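Long-range contacts in AceL NrdHF-1-1 Intein (Metagenome, PDB 6ZGQ), which is a splice-inactive variant of a naturally split class 3 intein, whose active form probably excises itself and joins the flanking protein segments: residues F35-K40 against I84-A89; F66-S71 against S151-S156; H74-E79 against K98-V103. All coordinates share one frame; numbering follows the deposited sequence. Where two conformers were deposited one is given.

Interaction 1: F35-K40 against I84-A89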
loop_
_atom_site.group_PDB
_atom_site.type_symbol
_atom_site.label_atom_id
_atom_site.label_comp_id
_atom_site.label_asym_id
_atom_site.label_seq_id
_atom_site.Cartn_x
_atom_site.Cartn_y
_atom_site.Cartn_z
ATOM N N PHE A 35 0.572 -1.598 -9.873
ATOM C CA PHE A 35 1.455 -2.762 -10.023
ATOM C C PHE A 35 0.542 -3.970 -10.280
ATOM O O PHE A 35 -0.319 -4.284 -9.446
ATOM C CB PHE A 35 2.293 -2.935 -8.749
ATOM C CG PHE A 35 3.256 -4.099 -8.771
ATOM C CD1 PHE A 35 4.415 -4.052 -9.529
ATOM C CD2 PHE A 35 3.020 -5.223 -7.990
ATOM C CE1 PHE A 35 5.312 -5.108 -9.524
ATOM C CE2 PHE A 35 3.908 -6.284 -7.984
ATOM C CZ PHE A 35 5.054 -6.229 -8.755
ATOM N N ASP A 36 0.699 -4.605 -11.444
ATOM C CA ASP A 36 -0.138 -5.753 -11.827
ATOM C C ASP A 36 0.405 -6.997 -11.112
ATOM O O ASP A 36 1.573 -7.348 -11.305
ATOM C CB ASP A 36 -0.161 -5.935 -13.346
ATOM C CG ASP A 36 -1.095 -7.039 -13.775
ATOM O OD1 ASP A 36 -0.700 -8.217 -13.656
ATOM O OD2 ASP A 36 -2.229 -6.726 -14.192
ATOM N N MET A 37 -0.428 -7.620 -10.267
ATOM C CA MET A 37 -0.020 -8.756 -9.425
ATOM C C MET A 37 0.307 -9.995 -10.265
ATOM O O MET A 37 1.142 -10.804 -9.848
ATOM C CB MET A 37 -1.109 -9.102 -8.404
ATOM C CG MET A 37 -1.249 -8.091 -7.281
ATOM S SD MET A 37 -2.655 -8.488 -6.233
ATOM C CE MET A 37 -2.003 -9.875 -5.304
ATOM N N ASN A 38 -0.347 -10.131 -11.426
ATOM C CA ASN A 38 -0.169 -11.288 -12.324
ATOM C C ASN A 38 1.105 -11.164 -13.179
ATOM O O ASN A 38 1.785 -12.177 -13.393
ATOM C CB ASN A 38 -1.399 -11.492 -13.228
ATOM C CG ASN A 38 -2.667 -11.796 -12.443
ATOM O OD1 ASN A 38 -2.625 -12.446 -11.399
ATOM N ND2 ASN A 38 -3.803 -11.334 -12.952
ATOM N N THR A 39 1.420 -9.941 -13.636
ATOM C CA THR A 39 2.507 -9.689 -14.603
ATOM C C THR A 39 3.746 -9.019 -13.975
ATOM O O THR A 39 4.819 -9.082 -14.574
ATOM C CB THR A 39 2.016 -8.822 -15.790
ATOM O OG1 THR A 39 1.722 -7.502 -15.329
ATOM C CG2 THR A 39 0.770 -9.417 -16.453
ATOM N N LYS A 40 3.587 -8.403 -12.792
ATOM C CA LYS A 40 4.644 -7.640 -12.080
ATOM C C LYS A 40 5.063 -6.380 -12.844
ATOM O O LYS A 40 6.145 -5.845 -12.576
ATOM C CB LYS A 40 5.897 -8.491 -11.808
ATOM C CG LYS A 40 5.733 -9.615 -10.796
ATOM C CD LYS A 40 7.021 -10.418 -10.684
ATOM C CE LYS A 40 7.028 -11.352 -9.485
ATOM N NZ LYS A 40 8.317 -12.088 -9.394
ATOM N N ILE A 84 3.322 -13.029 -6.692
ATOM C CA ILE A 84 2.809 -11.900 -5.890
ATOM C C ILE A 84 1.527 -12.365 -5.186
ATOM O O ILE A 84 0.576 -12.796 -5.866
ATOM C CB ILE A 84 2.519 -10.650 -6.762
ATOM C CG1 ILE A 84 3.774 -10.197 -7.529
ATOM C CG2 ILE A 84 1.968 -9.511 -5.915
ATOM C CD1 ILE A 84 4.934 -9.739 -6.662
ATOM N N LYS A 85 1.538 -12.277 -3.845
ATOM C CA LYS A 85 0.487 -12.778 -2.938
ATOM C C LYS A 85 -0.125 -11.602 -2.172
ATOM O O LYS A 85 0.510 -10.539 -2.074
ATOM C CB LYS A 85 1.083 -13.764 -1.909
ATOM C CG LYS A 85 1.926 -14.904 -2.480
ATOM C CD LYS A 85 1.103 -16.112 -2.905
ATOM C CE LYS A 85 1.983 -17.326 -3.158
ATOM N NZ LYS A 85 2.269 -18.100 -1.920
ATOM N N GLU A 86 -1.329 -11.817 -1.629
ATOM C CA GLU A 86 -2.021 -10.857 -0.758
ATOM C C GLU A 86 -2.389 -11.537 0.566
ATOM O O GLU A 86 -2.506 -12.770 0.620
ATOM C CB GLU A 86 -3.293 -10.316 -1.432
ATOM C CG GLU A 86 -4.215 -11.414 -1.940
ATOM C CD GLU A 86 -5.505 -10.877 -2.508
ATOM O OE1 GLU A 86 -6.347 -10.392 -1.723
ATOM O OE2 GLU A 86 -5.673 -10.938 -3.744
ATOM N N CYS A 87 -2.546 -10.716 1.613
ATOM C CA CYS A 87 -2.981 -11.125 2.964
ATOM C C CYS A 87 -3.541 -9.890 3.680
ATOM O O CYS A 87 -2.963 -8.804 3.535
ATOM C CB CYS A 87 -1.801 -11.691 3.765
ATOM S SG CYS A 87 -2.229 -12.384 5.380
ATOM N N LEU A 88 -4.651 -10.045 4.415
ATOM C CA LEU A 88 -5.211 -8.960 5.232
ATOM C C LEU A 88 -4.175 -8.580 6.297
ATOM O O LEU A 88 -3.494 -9.469 6.817
ATOM C CB LEU A 88 -6.530 -9.413 5.863
ATOM C CG LEU A 88 -7.634 -9.849 4.888
ATOM C CD1 LEU A 88 -8.959 -9.998 5.621
ATOM C CD2 LEU A 88 -7.777 -8.861 3.743
ATOM N N ALA A 89 -4.037 -7.274 6.558
ATOM C CA ALA A 89 -3.065 -6.708 7.506
ATOM C C ALA A 89 -3.119 -7.409 8.871
ATOM O O ALA A 89 -2.077 -7.790 9.401
ATOM C CB ALA A 89 -3.300 -5.211 7.657
HETATM O O HOH W 1 2.339 -13.527 -9.235
#
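I84 packs against F35, at the end of strand 32-35 of the all-beta intein fold, and against M37 and K40 of the Asx-motif turn that leads to strand 42-45. The motif is defined by D36 OD1, which takes the T39 backbone N-H at 2.7 Å with the lone pair pointing away from its other carboxylate oxygen. Followed outward, the I84 side chain meets M37 along its inner atoms and K40 and F35 farther out. Its CB lies 3.4 Å from M37 O. With CG1 anti to the carbonyl carbon (chi1 -57°), that branch lies first against M37 O, at 3.6 Å from CG1, and then against K40 CG. The other branch, CG2, faces the M37 chain and approaches M37 CG to 3.8 Å. At the tip, I84 CD1 reaches the edge of the F35 ring, 3.8 Å from CE2 and near the ring plane. The M37 chain bends at its third torsion (75°), which places CE beside the strand, within 4.1 Å of E86 CB. The charged ends look elsewhere: K40 NZ pairs with E79, and the E86 carboxylate with R75. The backbones are joined through one water, which donates to M37 O at 3.0 Å and accepts from I84 N.

Interaction 2: F66-S71 against S151-S156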
loop_
_atom_site.group_PDB
_atom_site.type_symbol
_atom_site.label_atom_id
_atom_site.label_comp_id
_atom_site.label_asym_id
_atom_site.label_seq_id
_atom_site.Cartn_x
_atom_site.Cartn_y
_atom_site.Cartn_z
ATOM N N PHE A 66 10.346 0.588 4.318
ATOM C CA PHE A 66 8.921 0.223 4.189
ATOM C C PHE A 66 8.140 0.848 5.365
ATOM O O PHE A 66 8.484 0.629 6.538
ATOM C CB PHE A 66 8.777 -1.312 4.166
ATOM C CG PHE A 66 7.388 -1.809 3.845
ATOM C CD1 PHE A 66 6.927 -1.840 2.539
ATOM C CD2 PHE A 66 6.555 -2.270 4.853
ATOM C CE1 PHE A 66 5.656 -2.302 2.249
ATOM C CE2 PHE A 66 5.280 -2.729 4.571
ATOM C CZ PHE A 66 4.827 -2.740 3.266
ATOM N N ASP A 67 7.125 1.654 5.047
ATOM C CA ASP A 67 6.188 2.191 6.055
ATOM C C ASP A 67 4.792 2.276 5.444
ATOM O O ASP A 67 4.609 3.011 4.468
ATOM C CB ASP A 67 6.625 3.577 6.554
ATOM C CG ASP A 67 5.942 3.983 7.859
ATOM O OD1 ASP A 67 4.701 4.130 7.874
ATOM O OD2 ASP A 67 6.651 4.141 8.869
ATOM N N GLN A 68 3.844 1.513 6.005
ATOM C CA GLN A 68 2.420 1.564 5.633
ATOM C C GLN A 68 1.571 1.604 6.917
ATOM O O GLN A 68 1.889 0.904 7.890
ATOM C CB GLN A 68 2.052 0.374 4.733
ATOM C CG GLN A 68 2.801 0.404 3.406
ATOM C CD GLN A 68 2.302 -0.591 2.383
ATOM O OE1 GLN A 68 1.353 -1.345 2.617
ATOM N NE2 GLN A 68 2.949 -0.595 1.225
ATOM N N LYS A 69 0.551 2.470 6.910
ATOM C CA LYS A 69 -0.421 2.624 7.996
ATOM C C LYS A 69 -1.793 2.307 7.382
ATOM O O LYS A 69 -2.301 3.080 6.559
ATOM C CB LYS A 69 -0.328 4.045 8.584
ATOM C CG LYS A 69 1.040 4.352 9.194
ATOM C CD LYS A 69 1.122 5.739 9.813
ATOM C CE LYS A 69 2.549 6.114 10.182
ATOM N NZ LYS A 69 3.300 6.662 9.018
ATOM N N VAL A 70 -2.342 1.146 7.744
ATOM C CA VAL A 70 -3.473 0.539 7.037
ATOM C C VAL A 70 -4.554 0.072 8.034
ATOM O O VAL A 70 -4.261 -0.100 9.230
ATOM C CB VAL A 70 -2.960 -0.626 6.148
ATOM C CG1 VAL A 70 -1.759 -0.180 5.317
ATOM C CG2 VAL A 70 -2.582 -1.847 6.978
ATOM N N SER A 71 -5.784 -0.105 7.537
ATOM C CA SER A 71 -6.897 -0.676 8.315
ATOM C C SER A 71 -6.667 -2.177 8.526
ATOM O O SER A 71 -5.909 -2.792 7.784
ATOM C CB SER A 71 -8.227 -0.438 7.595
ATOM O OG SER A 71 -8.429 0.943 7.366
ATOM N N SER A 151 6.430 2.075 -2.015
ATOM C CA SER A 151 6.173 0.636 -1.824
ATOM C C SER A 151 4.822 0.266 -2.428
ATOM O O SER A 151 3.999 1.161 -2.668
ATOM C CB SER A 151 6.207 0.269 -0.339
ATOM O OG SER A 151 5.230 0.983 0.411
ATOM N N VAL A 152 4.616 -1.030 -2.685
ATOM C CA VAL A 152 3.373 -1.555 -3.283
ATOM C C VAL A 152 2.434 -1.909 -2.124
ATOM O O VAL A 152 2.884 -2.508 -1.143
ATOM C CB VAL A 152 3.656 -2.786 -4.192
ATOM C CG1 VAL A 152 2.378 -3.459 -4.689
ATOM C CG2 VAL A 152 4.523 -2.383 -5.382
ATOM N N THR A 153 1.170 -1.489 -2.223
ATOM C CA THR A 153 0.130 -1.812 -1.232
ATOM C C THR A 153 -1.132 -2.273 -1.973
ATOM O O THR A 153 -1.284 -1.948 -3.156
ATOM C CB THR A 153 -0.162 -0.609 -0.313
ATOM O OG1 THR A 153 -0.791 -1.090 0.874
ATOM C CG2 THR A 153 -1.051 0.435 -0.992
ATOM N N GLY A 154 -1.998 -3.036 -1.302
ATOM C CA GLY A 154 -3.226 -3.558 -1.919
ATOM C C GLY A 154 -4.255 -2.480 -2.222
ATOM O O GLY A 154 -4.400 -1.534 -1.435
ATOM N N ALA A 155 -4.938 -2.629 -3.362
ATOM C CA ALA A 155 -6.183 -1.917 -3.703
ATOM C C ALA A 155 -7.367 -2.646 -3.062
ATOM O O ALA A 155 -7.212 -3.805 -2.657
ATOM C CB ALA A 155 -6.359 -1.862 -5.215
ATOM N N SER A 156 -8.508 -1.957 -2.924
ATOM C CA SER A 156 -9.775 -2.569 -2.482
ATOM C C SER A 156 -10.385 -3.309 -3.673
ATOM O O SER A 156 -10.324 -2.804 -4.802
ATOM C CB SER A 156 -10.743 -1.513 -1.928
ATOM O OG SER A 156 -10.633 -0.284 -2.633
HETATM O O HOH W 2 1.544 -4.003 1.008
#
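Two strands of the intein's all-beta fold, 66-70 from a three-stranded sheet and 150-154 from the larger one, are joined through the side-chain amide of Q68, which meets S151, V152 and T153. The strand segments run nearly parallel (26°), but their axes are 8.3 Å apart, too far for a shared backbone ladder, so side chains must bridge the gap. Two bonds grip the Q68 nitrogen: NE2 donates to S151 OG at 2.9 Å on a nearly straight line (166°) and to V152 O at 3.0 Å. Both acceptors lie close to the amide plane, which fixes the rotation of the group. On its other side, Q68 OE1 accepts from T153 OG1 at 2.8 Å, with the hydroxyl 51° above the carbonyl plane. T153 OG1 stands anti to its backbone N, and it is also hydrogen-bonded to H74 NE2. H74 lies where inteins of this family carry the block B histidine, so Q68 is probably a second-shell residue of the splicing centre. The chain continues to A155, probably the alanine engineered in place of the terminal asparagine. F66, whose ring stacks with F100, closes one end of the contact: its CD1 is 3.6 Å from S151 CB, and CE1 is 3.7 Å from that same carbon.

Interaction 3: H74-E79 against K98-V103; sequences HRMIYE and KYFIIV
Y78, F100 and E79 bury the most surface where strand 75-80 meets strand 98-104. E79 supplies the backbone link, a hydrogen-bonded antiparallel pair with Y99: E79 N donates to Y99 O at 2.7 Å, and Y99 N donates back to E79 O at 2.8 Å. Its carboxylate turns to R112 and K40. Y78 has CG between the backbone N and the carbonyl carbon (chi1 60°), the crowded position, and its ring runs beside the K98 chain, both pointing the same way. There Y78 CE2 lies 3.5 Å from K98 CG and touches CD as well, in an oblique approach, while K98 NZ goes on to E93 O. An alanine at Y78 would probably leave the K98 methylenes without their ring partner and open a gap beside K85 and C87, which the ring also touches. F100 brings its ring edge to the backbone, with CD1 3.6 Å from I77 O and near the ring plane. The neighbouring F100 CE1 meets the M76 methyl, CE, at 3.9 Å. A water takes over where the strands part, donating to I77 O at 2.8 Å and accepting from I101 N. The segment axes differ by 113°, far from antiparallel, so the pairing is local, as expected of the strongly twisted and curled sheets of the intein (HINT) fold.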
loop_
_atom_site.group_PDB
_atom_site.type_symbol
_atom_site.label_atom_id
_atom_site.label_comp_id
_atom_site.label_asym_id
_atom_site.label_seq_id
_atom_site.Cartn_x
_atom_site.Cartn_y
_atom_site.Cartn_z
ATOM N N HIS A 74 -7.150 -4.221 5.313
ATOM C CA HIS A 74 -6.391 -3.752 4.143
ATOM C C HIS A 74 -5.545 -4.901 3.588
ATOM O O HIS A 74 -4.975 -5.672 4.372
ATOM C CB HIS A 74 -5.485 -2.577 4.490
ATOM C CG HIS A 74 -4.740 -2.062 3.310
ATOM N ND1 HIS A 74 -5.364 -1.376 2.294
ATOM C CD2 HIS A 74 -3.438 -2.164 2.959
ATOM C CE1 HIS A 74 -4.472 -1.054 1.377
ATOM N NE2 HIS A 74 -3.297 -1.530 1.750
ATOM N N ARG A 75 -5.481 -5.012 2.257
ATOM C CA ARG A 75 -4.725 -6.068 1.578
ATOM C C ARG A 75 -3.242 -5.672 1.545
ATOM O O ARG A 75 -2.892 -4.638 0.952
ATOM C CB ARG A 75 -5.290 -6.312 0.169
ATOM C CG ARG A 75 -6.680 -6.944 0.178
ATOM C CD ARG A 75 -7.367 -6.880 -1.175
ATOM N NE ARG A 75 -6.638 -7.635 -2.202
ATOM C CZ ARG A 75 -5.944 -7.107 -3.216
ATOM N NH1 ARG A 75 -5.861 -5.796 -3.394
ATOM N NH2 ARG A 75 -5.322 -7.904 -4.075
ATOM N N MET A 76 -2.399 -6.447 2.239
ATOM C CA MET A 76 -0.941 -6.301 2.170
ATOM C C MET A 76 -0.458 -7.157 1.005
ATOM O O MET A 76 -0.971 -8.267 0.823
ATOM C CB MET A 76 -0.278 -6.735 3.479
ATOM C CG MET A 76 -0.721 -5.913 4.679
ATOM S SD MET A 76 -0.429 -4.150 4.440
ATOM C CE MET A 76 1.357 -4.095 4.579
ATOM N N ILE A 77 0.470 -6.606 0.214
ATOM C CA ILE A 77 1.001 -7.222 -1.010
ATOM C C ILE A 77 2.467 -7.562 -0.734
ATOM O O ILE A 77 3.223 -6.704 -0.260
ATOM C CB ILE A 77 0.848 -6.263 -2.222
ATOM C CG1 ILE A 77 -0.631 -5.892 -2.442
ATOM C CG2 ILE A 77 1.447 -6.858 -3.493
ATOM C CD1 ILE A 77 -1.547 -7.050 -2.796
ATOM N N TYR A 78 2.832 -8.825 -0.965
ATOM C CA TYR A 78 4.197 -9.313 -0.756
ATOM C C TYR A 78 4.508 -10.316 -1.863
ATOM O O TYR A 78 3.573 -10.794 -2.521
ATOM C CB TYR A 78 4.341 -9.926 0.644
ATOM C CG TYR A 78 3.430 -11.094 0.935
ATOM C CD1 TYR A 78 2.137 -10.893 1.394
ATOM C CD2 TYR A 78 3.869 -12.400 0.767
ATOM C CE1 TYR A 78 1.303 -11.962 1.670
ATOM C CE2 TYR A 78 3.042 -13.477 1.035
ATOM C CZ TYR A 78 1.759 -13.251 1.490
ATOM O OH TYR A 78 0.925 -14.306 1.762
ATOM N N GLU A 79 5.801 -10.576 -2.075
ATOM C CA GLU A 79 6.291 -11.641 -2.958
ATOM C C GLU A 79 6.691 -12.829 -2.079
ATOM O O GLU A 79 7.260 -12.619 -0.995
ATOM C CB GLU A 79 7.489 -11.160 -3.796
ATOM C CG GLU A 79 7.879 -12.151 -4.887
ATOM C CD GLU A 79 9.027 -11.707 -5.775
ATOM O OE1 GLU A 79 9.491 -10.552 -5.659
ATOM O OE2 GLU A 79 9.463 -12.537 -6.605
ATOM N N LYS A 98 8.827 -14.348 2.844
ATOM C CA LYS A 98 7.842 -13.344 2.381
ATOM C C LYS A 98 8.500 -11.964 2.364
ATOM O O LYS A 98 9.069 -11.552 3.381
ATOM C CB LYS A 98 6.604 -13.302 3.288
ATOM C CG LYS A 98 5.667 -14.501 3.180
ATOM C CD LYS A 98 4.505 -14.373 4.150
ATOM C CE LYS A 98 4.019 -15.722 4.648
ATOM N NZ LYS A 98 3.267 -15.569 5.923
ATOM N N TYR A 99 8.389 -11.265 1.230
ATOM C CA TYR A 99 9.101 -10.008 0.959
ATOM C C TYR A 99 8.119 -8.910 0.577
ATOM O O TYR A 99 7.301 -9.128 -0.318
ATOM C CB TYR A 99 10.093 -10.216 -0.190
ATOM C CG TYR A 99 11.130 -11.262 0.118
ATOM C CD1 TYR A 99 10.870 -12.613 -0.082
ATOM C CD2 TYR A 99 12.365 -10.904 0.629
ATOM C CE1 TYR A 99 11.819 -13.578 0.213
ATOM C CE2 TYR A 99 13.317 -11.858 0.930
ATOM C CZ TYR A 99 13.045 -13.193 0.719
ATOM O OH TYR A 99 13.997 -14.138 1.017
ATOM N N PHE A 100 8.199 -7.759 1.263
ATOM C CA PHE A 100 7.479 -6.535 0.873
ATOM C C PHE A 100 8.220 -5.890 -0.306
ATOM O O PHE A 100 9.427 -6.132 -0.480
ATOM C CB PHE A 100 7.339 -5.561 2.054
ATOM C CG PHE A 100 6.388 -6.031 3.122
ATOM C CD1 PHE A 100 5.059 -6.292 2.820
ATOM C CD2 PHE A 100 6.818 -6.197 4.433
ATOM C CE1 PHE A 100 4.179 -6.712 3.803
ATOM C CE2 PHE A 100 5.948 -6.634 5.416
ATOM C CZ PHE A 100 4.625 -6.883 5.102
ATOM N N ILE A 101 7.488 -5.098 -1.097
ATOM C CA ILE A 101 7.943 -4.581 -2.397
ATOM C C ILE A 101 8.158 -3.062 -2.298
ATOM O O ILE A 101 7.177 -2.320 -2.172
ATOM C CB ILE A 101 6.917 -4.924 -3.509
ATOM C CG1 ILE A 101 6.594 -6.430 -3.501
ATOM C CG2 ILE A 101 7.427 -4.493 -4.884
ATOM C CD1 ILE A 101 5.408 -6.828 -4.363
ATOM N N ILE A 102 9.434 -2.640 -2.312
ATOM C CA ILE A 102 9.874 -1.231 -2.352
ATOM C C ILE A 102 10.218 -0.892 -3.813
ATOM O O ILE A 102 10.763 -1.753 -4.532
ATOM C CB ILE A 102 11.104 -0.987 -1.428
ATOM C CG1 ILE A 102 10.755 -1.261 0.041
ATOM C CG2 ILE A 102 11.644 0.433 -1.569
ATOM C CD1 ILE A 102 11.960 -1.315 0.960
ATOM N N VAL A 103 9.866 0.331 -4.226
ATOM C CA VAL A 103 10.114 0.873 -5.570
ATOM C C VAL A 103 11.127 2.019 -5.410
ATOM O O VAL A 103 10.765 3.073 -4.880
ATOM C CB VAL A 103 8.799 1.384 -6.212
ATOM C CG1 VAL A 103 8.979 1.685 -7.697
ATOM C CG2 VAL A 103 7.666 0.383 -6.003
HETATM O O HOH W 3 4.632 -4.390 -0.746
#

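Overall arrangement
The centres of interactions 1 and 3 are about 7 Å apart, those of 2 and 3 about 8 Å, and those of 1 and 2 about 11 Å. Strands 83-88, 75-80, 98-104 and 150-154 lie next to one another in this order in the larger antiparallel sheet; strand 66-70 belongs to the three-stranded sheet. Along the chain, interaction 3 is nested within the loop that interaction 2 closes, while interaction 1 alternates with both. The three contacts therefore tie the loop 35-40, the two sheets and the C-terminal strand into one compact body. Interactions 1 and 2 also meet directly, where F35 CD2 packs on V152 CG1 at 3.8 Å.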